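Local coordinates for protein probable N-glycosylase/DNA lyase (Thermotoga maritima, PDB 3N0U) that is a probable N-glycosylase/DNA lyase of the helix-hairpin-helix superfamily, with an all-helical fold, at residues A[21-24]-A[25-28]; A[204-207]-A[208-212]. All coordinates share one frame; numbering follows the deposited sequence.

Overall arrangement
Contact 1 (21-24 with 25-28) comes first along the chain, in the long helix 13-44, and contact 2 (204-207 with 208-212) lies near the other end of the chain, in helix 202-214. Their centres are about 10 Å apart, on the same side of the chain's centre, and they touch directly: the Glu26 OE1 to Tyr211 OH distance is 2.6 Å, a probable hydrogen bond, and Ala27 CB meets Tyr211 CG at 3.8 Å. Contact 1 is at the surface and contact 2 is buried. Phe205, Tyr208 and Tyr211 of the late helix pack against the early one, which joins the first and last helices of the chain.

Contact 1 of 2, residues A[21-24]-A[25-28]; sequences ERIR and EEAK
In both Ile23 and Glu26 the first side-chain torsion takes a value unusual in a helix, and the two residues meet across this turn. For Glu26 (chi1 72°) CG lies between the backbone N and the carbonyl carbon, which brings it to 3.3 Å from Ile23 O. For Ile23 (chi1 57°) it is CG1 that takes this place, and its terminal CD1 reaches the methyl of Ala27, 4.2 Å from CB. The extended chain of Glu26 then splits its carboxylate between two partners: OE2 is bonded to a water, and OE1 to Tyr211 of helix 202-214.

That water is part of a water-inserted kink in helix 13-44. In a regular alpha helix Glu25 N and Glu26 N would bond directly to Glu21 O and Arg22 O. Here a water stands in each gap: one accepts from Glu25 N and lies 2.7 Å from Glu21 O, the other accepts from Glu26 N and lies 2.9 Å from Arg22 O. The waters occupy the opened, exposed side of a bend in the helix. Direct bonding resumes with the next residues, Ala27 N to Ile23 O (3.0 Å) and Lys28 N to Arg24 O (2.9 Å).

The Arg24 chain is extended from CG to NE. Its NH2 donates in the guanidinium plane to Glu21 OE1 at 3.0 Å, almost straight at 165°, reaching the syn side of the carboxylate. This salt bridge joins residues three apart just before the kink. The guanidinium is also bonded to Glu200 and to the backbone oxygen of Phe198, whose ring makes a cation-pi contact with it, so several partners restrict its rotation.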
loop_
_atom_site.group_PDB
_atom_site.type_symbol
_atom_site.label_atom_id
_atom_site.label_comp_id
_atom_site.label_asym_id
_atom_site.label_seq_id
_atom_site.Cartn_x
_atom_site.Cartn_y
_atom_site.Cartn_z
ATOM N N GLU A 21 7.876 10.533 -17.786
ATOM C CA GLU A 21 7.162 11.471 -18.629
ATOM C C GLU A 21 6.655 10.821 -19.906
ATOM O O GLU A 21 5.604 11.188 -20.390
ATOM C CB GLU A 21 8.002 12.694 -18.965
ATOM C CG GLU A 21 8.408 13.536 -17.752
ATOM C CD GLU A 21 7.291 14.326 -17.103
ATOM O OE1 GLU A 21 6.109 14.080 -17.397
ATOM O OE2 GLU A 21 7.607 15.200 -16.255
ATOM N N ARG A 22 7.384 9.835 -20.432
ATOM C CA ARG A 22 6.945 9.183 -21.655
ATOM C C ARG A 22 5.712 8.307 -21.457
ATOM O O ARG A 22 4.958 8.087 -22.412
ATOM C CB ARG A 22 8.054 8.324 -22.254
ATOM C CG ARG A 22 9.261 9.080 -22.771
ATOM C CD ARG A 22 10.272 8.093 -23.351
ATOM N NE ARG A 22 11.559 8.721 -23.624
ATOM C CZ ARG A 22 12.663 8.540 -22.898
ATOM N NH1 ARG A 22 12.659 7.722 -21.850
ATOM N NH2 ARG A 22 13.783 9.169 -23.234
ATOM N N ILE A 23 5.498 7.805 -20.241
ATOM C CA ILE A 23 4.307 6.986 -19.988
ATOM C C ILE A 23 3.198 7.767 -19.326
ATOM O O ILE A 23 2.110 7.242 -19.124
ATOM C CB ILE A 23 4.597 5.681 -19.178
ATOM C CG1 ILE A 23 5.264 5.941 -17.834
ATOM C CG2 ILE A 23 5.470 4.723 -20.005
ATOM C CD1 ILE A 23 4.366 6.497 -16.756
ATOM N N ARG A 24 3.457 9.026 -18.997
ATOM C CA ARG A 24 2.519 9.780 -18.177
ATOM C C ARG A 24 1.143 9.910 -18.804
ATOM O O ARG A 24 0.129 9.675 -18.153
ATOM C CB ARG A 24 3.086 11.158 -17.878
ATOM C CG ARG A 24 2.310 11.914 -16.825
ATOM C CD ARG A 24 2.955 13.291 -16.618
ATOM N NE ARG A 24 2.541 13.890 -15.352
ATOM C CZ ARG A 24 3.307 14.662 -14.603
ATOM N NH1 ARG A 24 2.821 15.125 -13.468
ATOM N NH2 ARG A 24 4.548 14.997 -14.993
ATOM N N GLU A 25 1.093 10.262 -20.082
ATOM C CA GLU A 25 -0.190 10.547 -20.712
ATOM C C GLU A 25 -1.041 9.292 -20.747
ATOM O O GLU A 25 -2.225 9.333 -20.461
ATOM C CB GLU A 25 0.027 11.059 -22.128
ATOM C CG GLU A 25 -1.254 11.359 -22.879
ATOM C CD GLU A 25 -0.998 11.705 -24.342
ATOM O OE1 GLU A 25 -1.766 11.236 -25.215
ATOM O OE2 GLU A 25 -0.024 12.443 -24.619
ATOM N N GLU A 26 -0.427 8.173 -21.088
ATOM C CA GLU A 26 -1.190 6.944 -21.213
ATOM C C GLU A 26 -1.603 6.367 -19.870
ATOM O O GLU A 26 -2.632 5.693 -19.769
ATOM C CB GLU A 26 -0.436 5.902 -22.060
ATOM C CG GLU A 26 0.764 5.256 -21.427
ATOM C CD GLU A 26 1.608 4.523 -22.460
ATOM O OE1 GLU A 26 2.021 3.372 -22.205
ATOM O OE2 GLU A 26 1.879 5.117 -23.512
ATOM N N ALA A 27 -0.778 6.588 -18.850
ATOM C CA ALA A 27 -1.038 6.031 -17.538
ATOM C C ALA A 27 -2.031 6.880 -16.773
ATOM O O ALA A 27 -2.738 6.376 -15.907
ATOM C CB ALA A 27 0.253 5.873 -16.745
ATOM N N LYS A 28 -2.092 8.168 -17.086
ATOM C CA LYS A 28 -2.860 9.092 -16.254
ATOM C C LYS A 28 -4.324 8.697 -16.052
ATOM O O LYS A 28 -4.829 8.755 -14.933
ATOM C CB LYS A 28 -2.744 10.512 -16.784
ATOM C CG LYS A 28 -3.554 11.503 -15.986
ATOM C CD LYS A 28 -3.323 12.918 -16.444
ATOM C CE LYS A 28 -4.028 13.906 -15.507
ATOM N NZ LYS A 28 -3.761 15.313 -15.901
HETATM O O HOH W 1 3.345 10.939 -21.888
HETATM O O HOH W 2 2.101 7.951 -22.786
#

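Contact 2 of 2, residues A[204-207]-A[208-212]; sequences KFDL and YLWYL
The apolar part of this contact is the meeting of Phe205 and Leu209, one turn apart. The branch carbon of the leucine sits over one face of the ring in a CH-pi contact, with Leu209 CG 4.2 Å from the centroid of the Phe205 ring and displaced toward its rim. The two methyls spread over neighbouring rim atoms: Leu209 CD1 is 3.8 Å from Phe205 CE2, and Leu209 CD2 is 4.0 Å from Phe205 CZ. The ring gets there because its CG is anti to the backbone N (chi1 -171°), and it also packs against Leu191, Val194 and Ala195 of helix 181-198.

Helix 202-214 packs against helix 13-44 through Phe205, Tyr208 and Tyr211, while Leu209 turns to Leu165 of helix 160-168; the last helix of the chain is thus wedged among the other helices of this all-helical fold.

The aromatic-polar contacts lie on other sides of the helix. Tyr208 rests its CD2 3.3 Å from Lys204 O, an oblique approach that puts the ring beside the preceding turn. Asp206 and Trp210 run side by side in the same direction, with carboxylate and indole planes 59° apart. Asp206 OD1 comes in at the indole edge, 3.9 Å from Trp210 CD1, and a water in the plane of the ring bridges it to Trp210 NE1, which donates to the water at 3.0 Å and more weakly to Asp159. The other carboxylate oxygen, OD2, forms a salt bridge with Arg148, which would favour the charged form of this buried acid.

The backbone bonds are regular. Leu209 N donates to Phe205 O at 2.9 Å with an N-H...O angle of 164°, and Trp210 N and Tyr211 N bond to Asp206 O and Leu207 O in the same i to i+4 pattern.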
loop_
_atom_site.group_PDB
_atom_site.type_symbol
_atom_site.label_atom_id
_atom_site.label_comp_id
_atom_site.label_asym_id
_atom_site.label_seq_id
_atom_site.Cartn_x
_atom_site.Cartn_y
_atom_site.Cartn_z
ATOM N N LYS A 204 0.001 9.302 -5.697
ATOM C CA LYS A 204 -0.214 9.059 -7.129
ATOM C C LYS A 204 1.083 8.694 -7.841
ATOM O O LYS A 204 1.091 7.874 -8.762
ATOM C CB LYS A 204 -0.832 10.296 -7.791
ATOM C CG LYS A 204 -2.283 10.463 -7.461
ATOM C CD LYS A 204 -2.938 11.601 -8.185
ATOM C CE LYS A 204 -4.383 11.726 -7.738
ATOM N NZ LYS A 204 -5.059 12.891 -8.385
ATOM N N PHE A 205 2.173 9.322 -7.431
ATOM C CA PHE A 205 3.476 9.058 -8.034
ATOM C C PHE A 205 3.781 7.571 -7.955
ATOM O O PHE A 205 4.296 6.990 -8.905
ATOM C CB PHE A 205 4.567 9.864 -7.319
ATOM C CG PHE A 205 5.893 9.826 -7.999
ATOM C CD1 PHE A 205 6.037 10.309 -9.284
ATOM C CD2 PHE A 205 7.004 9.312 -7.357
ATOM C CE1 PHE A 205 7.264 10.277 -9.921
ATOM C CE2 PHE A 205 8.244 9.292 -7.994
ATOM C CZ PHE A 205 8.362 9.781 -9.274
ATOM N N ASP A 206 3.452 6.957 -6.828
ATOM C CA ASP A 206 3.654 5.509 -6.664
ATOM C C ASP A 206 3.029 4.715 -7.810
ATOM O O ASP A 206 3.604 3.729 -8.286
ATOM C CB ASP A 206 3.031 5.030 -5.352
ATOM C CG ASP A 206 3.142 3.542 -5.168
ATOM O OD1 ASP A 206 4.230 3.068 -4.761
ATOM O OD2 ASP A 206 2.137 2.852 -5.412
ATOM N N LEU A 207 1.836 5.116 -8.238
ATOM C CA LEU A 207 1.160 4.389 -9.318
ATOM C C LEU A 207 1.841 4.592 -10.658
ATOM O O LEU A 207 1.885 3.675 -11.466
ATOM C CB LEU A 207 -0.306 4.761 -9.401
ATOM C CG LEU A 207 -1.098 4.405 -8.147
ATOM C CD1 LEU A 207 -2.533 4.839 -8.357
ATOM C CD2 LEU A 207 -1.023 2.905 -7.849
ATOM N N TYR A 208 2.386 5.779 -10.895
ATOM C CA TYR A 208 3.169 5.981 -12.108
ATOM C C TYR A 208 4.424 5.095 -12.071
ATOM O O TYR A 208 4.783 4.495 -13.080
ATOM C CB TYR A 208 3.524 7.463 -12.293
ATOM C CG TYR A 208 2.352 8.316 -12.713
ATOM C CD1 TYR A 208 1.941 8.365 -14.031
ATOM C CD2 TYR A 208 1.669 9.096 -11.791
ATOM C CE1 TYR A 208 0.871 9.157 -14.420
ATOM C CE2 TYR A 208 0.594 9.880 -12.168
ATOM C CZ TYR A 208 0.214 9.911 -13.489
ATOM O OH TYR A 208 -0.848 10.663 -13.893
ATOM N N LEU A 209 5.086 5.015 -10.921
ATOM C CA LEU A 209 6.281 4.177 -10.776
ATOM C C LEU A 209 5.952 2.721 -11.088
ATOM O O LEU A 209 6.717 2.009 -11.748
ATOM C CB LEU A 209 6.850 4.283 -9.366
ATOM C CG LEU A 209 7.531 5.604 -9.001
ATOM C CD1 LEU A 209 7.957 5.567 -7.546
ATOM C CD2 LEU A 209 8.731 5.886 -9.889
ATOM N N TRP A 210 4.807 2.255 -10.611
ATOM C CA TRP A 210 4.457 0.855 -10.850
ATOM C C TRP A 210 4.044 0.569 -12.287
ATOM O O TRP A 210 4.212 -0.555 -12.766
ATOM C CB TRP A 210 3.379 0.380 -9.876
ATOM C CG TRP A 210 3.962 -0.275 -8.669
ATOM C CD1 TRP A 210 4.159 0.273 -7.439
ATOM C CD2 TRP A 210 4.445 -1.612 -8.597
ATOM N NE1 TRP A 210 4.730 -0.648 -6.599
ATOM C CE2 TRP A 210 4.910 -1.819 -7.288
ATOM C CE3 TRP A 210 4.518 -2.663 -9.516
ATOM C CZ2 TRP A 210 5.450 -3.030 -6.874
ATOM C CZ3 TRP A 210 5.048 -3.870 -9.104
ATOM C CH2 TRP A 210 5.510 -4.043 -7.795
ATOM N N TYR A 211 3.533 1.579 -12.982
ATOM C CA TYR A 211 3.177 1.436 -14.392
ATOM C C TYR A 211 4.398 1.036 -15.224
ATOM O O TYR A 211 4.282 0.324 -16.207
ATOM C CB TYR A 211 2.537 2.728 -14.930
ATOM C CG TYR A 211 2.068 2.612 -16.355
ATOM C CD1 TYR A 211 0.808 2.139 -16.638
ATOM C CD2 TYR A 211 2.913 2.910 -17.426
ATOM C CE1 TYR A 211 0.374 2.001 -17.942
ATOM C CE2 TYR A 211 2.484 2.785 -18.715
ATOM C CZ TYR A 211 1.219 2.305 -18.974
ATOM O OH TYR A 211 0.779 2.145 -20.262
ATOM N N LEU A 212 5.567 1.463 -14.793
ATOM C CA LEU A 212 6.795 1.173 -15.545
ATOM C C LEU A 212 7.053 -0.310 -15.763
ATOM O O LEU A 212 7.672 -0.678 -16.749
ATOM C CB LEU A 212 8.013 1.772 -14.842
ATOM C CG LEU A 212 8.047 3.286 -14.698
ATOM C CD1 LEU A 212 9.328 3.692 -13.925
ATOM C CD2 LEU A 212 8.000 3.946 -16.036
HETATM O O HOH W 3 4.750 0.795 -4.002
#